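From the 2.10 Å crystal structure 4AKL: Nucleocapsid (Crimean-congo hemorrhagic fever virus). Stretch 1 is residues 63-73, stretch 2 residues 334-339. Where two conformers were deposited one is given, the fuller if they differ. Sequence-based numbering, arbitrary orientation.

Stretch 1 (63-73) YASALVEATKF
Stretch 2, residues 334-339: LGKHPR

Stretch 1 is helical from Y63, with phi/psi near -64/-42 for most of the run through A70. The helix begins earlier in the chain. Stretch 2 enters as helix at L334 and is extended from H337: H337 is at -121/99, P338 at -65/140 and R339 at -140/173. From K336 to R339 stretch 2 runs against the direction of the helix of stretch 1. A64 lies nearest P338 (CA to CA 6.4 Å), V68 nearest G335 (CA to CA 6.4 Å) and K72 nearest K336 (CA to CA 7.2 Å). A64 and V68, four residues apart, both point their CA-to-CB bonds toward stretch 2, and K72 follows four residues on.

The contact is small, 258 Å² over both sides, and no hydrogen bond crosses it. P338 and V68 cover the most surface. Both point their CA-to-CB bonds toward the other stretch. V68 has chi1 166° (t). Its CG2 meets P338 CB at 3.6 Å, and its CG1 lies 3.6 Å from G335 O. The branched side chain thus touches both the proline ring and the backbone at G335. The P338 ring is C-gamma endo. It also reaches A64, CB to CB at 4.5 Å. P338 CG comes within 4.5 Å of S65 CA.

G335 offers backbone alone and is buried. K72 starts sideways, but its long chain, with chi2 and chi3 both t, carries NZ to 4.0 Å from K336 O. NZ is hydrogen-bonded elsewhere in the structure. The K336 CA-to-CB bond points away; the closest contact the residue makes is through its O.

Each stretch also has hydrogen bonds of its own. V68 N donates to A64 O at 3.1 Å. T71, chi1 57° (p), donates from OG1 to L67 O at 2.7 Å. R339 folds back, with NE donating to H337 O at 2.9 Å.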

# COMPACT_ATOMS: atom_id res chain seq x y z
N TYR A 63 12.83 20.28 8.44
CA TYR A 63 12.54 19.00 7.78
C TYR A 63 11.43 19.15 6.74
O TYR A 63 11.53 18.56 5.66
CB TYR A 63 12.18 17.91 8.75
CG TYR A 63 11.78 16.67 8.02
CD1 TYR A 63 12.74 15.81 7.47
CD2 TYR A 63 10.44 16.36 7.83
CE1 TYR A 63 12.33 14.65 6.75
CE2 TYR A 63 10.05 15.24 7.14
CZ TYR A 63 10.98 14.38 6.60
OH TYR A 63 10.53 13.26 5.92
N ALA A 64 10.39 19.91 7.08
CA ALA A 64 9.28 20.10 6.15
C ALA A 64 9.75 20.90 4.94
O ALA A 64 9.32 20.62 3.85
CB ALA A 64 8.06 20.76 6.84
N SER A 65 10.66 21.85 5.11
CA SER A 65 11.20 22.63 3.97
C SER A 65 12.06 21.76 3.06
O SER A 65 12.00 21.91 1.83
CB SER A 65 12.08 23.81 4.41
OG SER A 65 11.37 24.76 5.13
N ALA A 66 12.86 20.89 3.66
CA ALA A 66 13.68 19.94 2.89
C ALA A 66 12.80 19.04 2.01
O ALA A 66 13.09 18.82 0.88
CB ALA A 66 14.53 19.07 3.81
N LEU A 67 11.71 18.56 2.60
CA LEU A 67 10.81 17.63 1.93
C LEU A 67 10.08 18.30 0.74
O LEU A 67 9.94 17.71 -0.37
CB LEU A 67 9.85 17.11 2.98
CG LEU A 67 8.84 16.04 2.62
CD1 LEU A 67 9.54 14.81 1.99
CD2 LEU A 67 8.06 15.69 3.88
N VAL A 68 9.63 19.53 0.96
CA VAL A 68 9.05 20.30 -0.15
C VAL A 68 10.08 20.57 -1.25
O VAL A 68 9.77 20.46 -2.45
CB VAL A 68 8.44 21.55 0.31
CG1 VAL A 68 8.17 22.46 -0.89
CG2 VAL A 68 7.20 21.18 1.09
N GLU A 69 11.29 20.91 -0.84
CA GLU A 69 12.36 21.18 -1.79
C GLU A 69 12.70 19.92 -2.58
O GLU A 69 12.86 19.96 -3.79
CB GLU A 69 13.58 21.70 -1.06
CG GLU A 69 14.76 21.91 -2.03
CD GLU A 69 15.43 23.21 -1.88
OE1 GLU A 69 14.89 24.07 -1.11
OE2 GLU A 69 16.50 23.41 -2.52
N ALA A 70 12.79 18.79 -1.87
CA ALA A 70 12.95 17.52 -2.50
C ALA A 70 11.88 17.20 -3.58
O ALA A 70 12.17 16.50 -4.54
CB ALA A 70 12.94 16.44 -1.44
N THR A 71 10.66 17.70 -3.41
CA THR A 71 9.56 17.24 -4.20
C THR A 71 8.85 18.28 -5.07
O THR A 71 8.03 17.92 -5.89
CB THR A 71 8.48 16.64 -3.28
OG1 THR A 71 8.10 17.60 -2.34
CG2 THR A 71 9.00 15.51 -2.50
N LYS A 72 9.15 19.55 -4.87
CA LYS A 72 8.44 20.60 -5.47
C LYS A 72 8.24 20.43 -7.01
O LYS A 72 7.15 20.66 -7.51
CB LYS A 72 9.21 21.94 -5.22
CG LYS A 72 8.38 23.13 -5.11
CD LYS A 72 9.28 24.39 -4.94
CE LYS A 72 8.50 25.73 -4.82
NZ LYS A 72 7.06 25.75 -5.23
N PHE A 73 9.29 20.02 -7.73
CA PHE A 73 9.26 20.10 -9.20
C PHE A 73 9.28 18.73 -9.90
O PHE A 73 9.39 18.66 -11.11
CB PHE A 73 10.42 20.98 -9.72
CG PHE A 73 10.34 22.44 -9.27
CD1 PHE A 73 9.32 23.27 -9.71
CD2 PHE A 73 11.31 22.96 -8.42
CE1 PHE A 73 9.23 24.63 -9.30
CE2 PHE A 73 11.25 24.32 -8.00
CZ PHE A 73 10.19 25.14 -8.44
N LEU A 334 -0.79 23.52 0.01
CA LEU A 334 -0.06 22.90 1.09
C LEU A 334 1.38 22.46 0.69
O LEU A 334 2.33 22.58 1.47
CB LEU A 334 -0.89 21.68 1.52
CG LEU A 334 -1.08 21.28 2.96
CD1 LEU A 334 -1.71 22.38 3.80
CD2 LEU A 334 -1.95 19.98 3.02
N GLY A 335 1.53 21.94 -0.52
CA GLY A 335 2.81 21.56 -1.03
C GLY A 335 3.57 22.71 -1.67
O GLY A 335 4.72 22.54 -1.97
N LYS A 336 2.92 23.86 -1.87
CA LYS A 336 3.56 25.03 -2.49
C LYS A 336 4.33 25.73 -1.39
O LYS A 336 5.54 26.00 -1.58
CB LYS A 336 2.48 25.94 -3.12
CG LYS A 336 2.97 27.15 -3.84
CD LYS A 336 1.81 27.95 -4.57
CE LYS A 336 0.77 28.53 -3.57
NZ LYS A 336 -0.20 29.46 -4.19
N HIS A 337 3.63 25.99 -0.26
CA HIS A 337 4.19 26.64 0.94
C HIS A 337 4.02 25.70 2.13
O HIS A 337 2.92 25.67 2.73
CB HIS A 337 3.45 27.96 1.35
CG HIS A 337 3.47 29.05 0.32
ND1 HIS A 337 2.32 29.72 -0.07
CD2 HIS A 337 4.49 29.59 -0.40
CE1 HIS A 337 2.64 30.62 -0.99
NE2 HIS A 337 3.94 30.56 -1.21
N PRO A 338 5.08 24.96 2.51
CA PRO A 338 4.90 24.05 3.59
C PRO A 338 4.59 24.79 4.88
O PRO A 338 5.15 25.85 5.13
CB PRO A 338 6.26 23.42 3.74
CG PRO A 338 7.18 24.44 3.35
CD PRO A 338 6.51 25.18 2.26
N ARG A 339 3.67 24.25 5.65
CA ARG A 339 3.36 24.80 6.95
C ARG A 339 3.16 23.65 7.87
O ARG A 339 3.17 22.50 7.44
CB ARG A 339 2.14 25.73 6.92
CG ARG A 339 0.75 25.08 6.86
CD ARG A 339 0.43 24.43 5.54
NE ARG A 339 0.52 25.32 4.36
CZ ARG A 339 -0.45 26.13 3.90
NH1 ARG A 339 -1.64 26.21 4.50
NH2 ARG A 339 -0.21 26.87 2.81